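Local coordinates for protein putative transcription regulator (PDB 3K69) that probably binds DNA as a winged helix-turn-helix dimer and regulates transcription, as in relatives of the Rrf2 family, at residues L9-A14 with M77-L82; S17-D22 with A141-D146. All coordinates share one frame; numbering follows the deposited sequence.

Interaction 1: residues L9-A14 with M77-L82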
# COMPACT_ATOMS: atom_id res chain seq x y z
N LEU A 9 0.69 10.99 3.83
CA LEU A 9 0.94 12.34 3.29
C LEU A 9 2.40 12.81 3.49
O LEU A 9 2.90 13.71 2.77
CB LEU A 9 -0.03 13.33 3.92
CG LEU A 9 -0.14 14.76 3.38
CD1 LEU A 9 -0.40 14.85 1.84
CD2 LEU A 9 -1.25 15.43 4.16
N ASP A 10 3.11 12.16 4.41
CA ASP A 10 4.45 12.57 4.76
C ASP A 10 5.41 12.47 3.60
O ASP A 10 6.33 13.25 3.53
CB ASP A 10 5.00 11.74 5.93
CG ASP A 10 4.37 12.14 7.28
OD1 ASP A 10 3.69 13.18 7.34
OD2 ASP A 10 4.56 11.43 8.28
N PHE A 11 5.28 11.42 2.76
CA PHE A 11 6.16 11.29 1.61
C PHE A 11 6.05 12.53 0.70
O PHE A 11 7.07 13.15 0.33
CB PHE A 11 5.86 10.01 0.83
CG PHE A 11 6.74 9.83 -0.43
CD1 PHE A 11 8.09 9.57 -0.30
CD2 PHE A 11 6.20 9.87 -1.69
CE1 PHE A 11 8.89 9.41 -1.42
CE2 PHE A 11 6.99 9.66 -2.80
CZ PHE A 11 8.35 9.44 -2.66
N SER A 12 4.83 12.89 0.34
CA SER A 12 4.61 14.09 -0.48
C SER A 12 5.11 15.36 0.18
O SER A 12 5.67 16.22 -0.46
CB SER A 12 3.13 14.23 -0.84
OG SER A 12 2.87 15.37 -1.67
N VAL A 13 4.89 15.50 1.49
CA VAL A 13 5.42 16.65 2.23
C VAL A 13 6.93 16.74 2.06
O VAL A 13 7.44 17.82 1.81
CB VAL A 13 5.04 16.61 3.71
CG1 VAL A 13 5.76 17.74 4.50
CG2 VAL A 13 3.53 16.73 3.83
N ALA A 14 7.63 15.60 2.15
CA ALA A 14 9.08 15.58 1.98
C ALA A 14 9.51 15.87 0.54
O ALA A 14 10.36 16.69 0.34
CB ALA A 14 9.66 14.29 2.44
N MSE A 77 19.77 11.57 -3.77
CA MSE A 77 18.65 11.18 -2.92
C MSE A 77 17.82 10.11 -3.58
O MSE A 77 16.98 10.40 -4.45
CB MSE A 77 17.77 12.38 -2.65
CG MSE A 77 18.54 13.51 -2.06
SE MSE A 77 17.42 15.10 -1.82
CE MSE A 77 18.86 16.28 -1.18
N ASN A 78 18.09 8.87 -3.21
CA ASN A 78 17.27 7.76 -3.65
C ASN A 78 15.82 7.91 -3.17
O ASN A 78 15.55 8.10 -1.97
CB ASN A 78 17.83 6.42 -3.14
CG ASN A 78 17.15 5.24 -3.78
OD1 ASN A 78 16.11 4.79 -3.28
ND2 ASN A 78 17.67 4.78 -4.93
N LEU A 79 14.90 7.79 -4.11
CA LEU A 79 13.48 7.96 -3.84
C LEU A 79 12.94 6.89 -2.89
O LEU A 79 12.10 7.15 -2.09
CB LEU A 79 12.71 7.98 -5.17
CG LEU A 79 11.41 8.78 -5.25
CD1 LEU A 79 11.61 10.28 -4.96
CD2 LEU A 79 10.90 8.55 -6.66
N GLY A 80 13.46 5.68 -2.99
CA GLY A 80 13.12 4.62 -2.11
C GLY A 80 13.62 4.78 -0.71
O GLY A 80 12.90 4.46 0.22
N ASP A 81 14.85 5.23 -0.56
CA ASP A 81 15.36 5.67 0.73
C ASP A 81 14.43 6.72 1.33
O ASP A 81 14.04 6.61 2.47
CB ASP A 81 16.78 6.25 0.61
CG ASP A 81 17.83 5.19 0.33
OD1 ASP A 81 17.52 4.00 0.53
OD2 ASP A 81 18.96 5.56 -0.07
N LEU A 82 14.05 7.72 0.57
CA LEU A 82 13.13 8.75 1.07
C LEU A 82 11.76 8.18 1.49
O LEU A 82 11.25 8.49 2.59
CB LEU A 82 12.96 9.86 0.02
CG LEU A 82 12.13 11.06 0.48
CD1 LEU A 82 12.76 11.69 1.73
CD2 LEU A 82 11.96 12.09 -0.72
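The ring of F11 reaches the start of helix 79-86 obliquely, where its CE1 and CZ overlap L79 and L82. Its CG is anti to the backbone N (chi1 179°), and this torsion carries the ring out from helix 9-22 until its far end meets the other helix. CZ of F11 lies 4.1 Å from CG of L79, and the two side chains cross at about a right angle. CE1 of F11 touches the second leucine, 4.1 Å from CG of L82. The same ring carbon also lies 4.0 Å from the backbone O of L79. One helical turn after F11, CB of A14 meets CD1 of L82 at 4.1 Å. L82 thus spreads over both residues: CD1 goes to A14, while CG and CD2 face the ring.

The contact joins the first helix of the winged helix-turn-helix domain to the helix that follows the wing strands 59-61 and 67-69. N78 is the N-cap of that later helix. Its OD1 accepts from D81 N at 3.0 Å, in the carbonyl plane and on a lone pair, with a weak second bond from G80 N. ND2 of N78 is held by the backbone O of H136, so the cap ties the helix start to a later part of the chain. Around the leucines, L52 and M140 add further apolar cover. F11 also packs against F124 of the second subunit, and its ring meets that of Y83.

No hydrogen bond crosses between the two segments. All four touching residues are buried, and their side chains are apolar. The chemistry implies that the helices are held here by van der Waals packing and burial of hydrocarbon.

Interaction 2: residues S17-D22 with A141-D146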
# COMPACT_ATOMS: atom_id res chain seq x y z
N SER A 17 8.75 19.56 -0.15
CA SER A 17 9.66 20.43 0.59
C SER A 17 11.06 20.45 -0.03
O SER A 17 11.66 21.53 -0.21
CB SER A 17 9.70 20.03 2.08
OG SER A 17 8.45 20.24 2.71
N ILE A 18 11.59 19.27 -0.35
CA ILE A 18 12.88 19.19 -1.06
C ILE A 18 12.84 19.95 -2.39
O ILE A 18 13.77 20.68 -2.71
CB ILE A 18 13.34 17.74 -1.27
CG1 ILE A 18 13.55 17.07 0.10
CG2 ILE A 18 14.65 17.73 -2.09
CD1 ILE A 18 13.63 15.53 0.09
N LEU A 19 11.78 19.78 -3.17
CA LEU A 19 11.69 20.51 -4.43
C LEU A 19 11.64 22.03 -4.20
O LEU A 19 12.28 22.80 -4.92
CB LEU A 19 10.51 20.05 -5.27
CG LEU A 19 10.56 18.62 -5.81
CD1 LEU A 19 9.14 18.23 -6.18
CD2 LEU A 19 11.51 18.50 -6.95
N TYR A 20 10.94 22.46 -3.17
CA TYR A 20 10.81 23.87 -2.88
C TYR A 20 12.17 24.44 -2.49
O TYR A 20 12.60 25.49 -3.03
CB TYR A 20 9.79 24.13 -1.78
CG TYR A 20 9.52 25.60 -1.58
CD1 TYR A 20 8.52 26.24 -2.32
CD2 TYR A 20 10.29 26.37 -0.69
CE1 TYR A 20 8.25 27.61 -2.16
CE2 TYR A 20 10.03 27.77 -0.53
CZ TYR A 20 9.00 28.36 -1.26
OH TYR A 20 8.72 29.72 -1.14
N LEU A 21 12.86 23.74 -1.59
CA LEU A 21 14.19 24.15 -1.17
C LEU A 21 15.23 24.16 -2.33
O LEU A 21 16.09 25.03 -2.37
CB LEU A 21 14.66 23.33 0.03
CG LEU A 21 13.81 23.52 1.31
CD1 LEU A 21 14.15 22.53 2.38
CD2 LEU A 21 13.84 24.95 1.86
N ASP A 22 15.11 23.22 -3.26
CA ASP A 22 15.95 23.16 -4.46
C ASP A 22 15.74 24.43 -5.31
O ASP A 22 16.65 24.83 -5.99
CB ASP A 22 15.61 21.91 -5.29
CG ASP A 22 16.38 21.82 -6.59
OD1 ASP A 22 17.60 21.52 -6.53
OD2 ASP A 22 15.78 22.02 -7.67
N ALA A 141 16.14 13.37 -8.64
CA ALA A 141 16.39 13.97 -9.94
C ALA A 141 15.44 13.39 -10.99
O ALA A 141 15.00 14.08 -11.86
CB ALA A 141 17.89 13.77 -10.37
N ASP A 142 15.16 12.09 -10.91
CA ASP A 142 14.13 11.46 -11.77
C ASP A 142 12.77 12.09 -11.49
O ASP A 142 11.99 12.32 -12.40
CB ASP A 142 14.05 9.96 -11.52
CG ASP A 142 15.35 9.23 -11.87
OD1 ASP A 142 15.80 9.38 -13.00
OD2 ASP A 142 15.92 8.52 -11.01
N LEU A 143 12.47 12.37 -10.22
CA LEU A 143 11.17 12.91 -9.88
C LEU A 143 11.05 14.33 -10.41
O LEU A 143 10.04 14.69 -10.98
CB LEU A 143 10.86 12.83 -8.38
CG LEU A 143 9.42 13.14 -7.92
CD1 LEU A 143 9.07 12.36 -6.66
CD2 LEU A 143 9.17 14.65 -7.72
N GLN A 144 12.08 15.11 -10.24
CA GLN A 144 12.13 16.44 -10.83
C GLN A 144 12.04 16.44 -12.35
O GLN A 144 11.37 17.31 -12.93
CB GLN A 144 13.38 17.16 -10.40
CG GLN A 144 13.44 18.59 -10.93
CD GLN A 144 14.50 19.37 -10.23
OE1 GLN A 144 15.67 19.08 -10.41
NE2 GLN A 144 14.12 20.33 -9.39
N ALA A 145 12.71 15.48 -13.00
CA ALA A 145 12.53 15.23 -14.45
C ALA A 145 11.07 15.04 -14.89
O ALA A 145 10.64 15.61 -15.89
CB ALA A 145 13.40 14.04 -14.91
N ASP A 146 10.32 14.22 -14.15
CA ASP A 146 8.91 13.97 -14.41
C ASP A 146 8.01 15.23 -14.19
O ASP A 146 7.09 15.49 -14.95
CB ASP A 146 8.36 12.84 -13.53
CG ASP A 146 6.99 12.39 -13.99
OD1 ASP A 146 6.92 11.59 -14.95
OD2 ASP A 146 6.00 12.91 -13.44
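Along helix 9-22, L19 is the first residue of S17-D22 to touch A141-D146. The helix is the first of a winged helix-turn-helix domain, and the contact is a helix-helix crossing with helix 140-148. The axes of the two segments pass 11.5 Å apart, at 80° to each other. L19 has its CG anti to the carbonyl carbon, and its two methyl groups reach different partners. CD1 meets CD2 of L143 at 3.9 Å, with the side chains crossing at about a right angle. CD2 lies 4.1 Å from CB of Q144 and also touches NE2 at the end of that side chain. The leucine and glutamine side chains run antiparallel alongside each other, so the leucine packs along the glutamine stem. I116 of the second subunit also packs on L19, and T119 of that subunit packs on L143.

One turn further on comes D22, which supplies the polar half of the contact. The carboxylate of D22 and the amide of Q144 approach each other from their two helices. Q144 is extended beyond CG, and this carries its amide across to the first helix. The other carboxylate oxygen, D22 OD1, forms a salt bridge with R25. The two oxygens therefore hold different partners, which probably limits rotation of the group. With an alanine here instead of Q144 the amide is gone; D22 would probably keep R25 but be freer to turn, and a gap is likely to open beside CD2 of L19 where NE2 had been.

The carboxylate and amide planes are 53° apart. Q144 NE2 donates to D22 OD2 at 2.9 Å with an N-H...O angle of 167°; the oxygen lies almost in the amide plane, while the nitrogen comes from above the carboxylate plane.

In the fold
Helix 9-22 runs through both contacts. Its early part meets helix 79-86 in interaction 1, and its last turns meet helix 140-148 in interaction 2. The two centres are about 11 Å apart. The two contacts join in one apolar core: CD1 of L79 lies 3.7 Å from CD1 of L143, and CD2 of L82 lies 3.9 Å from CD1 of I18. Interaction 1 is fully buried, about 3 Å from the chain centre; interaction 2 is partly buried, about 13 Å from it. The segments alternate along the chain, and both contacts touch the second subunit. A dimethyl sulfoxide, probably from the crystallisation liquor, lies about 5 Å from the F11 side chain.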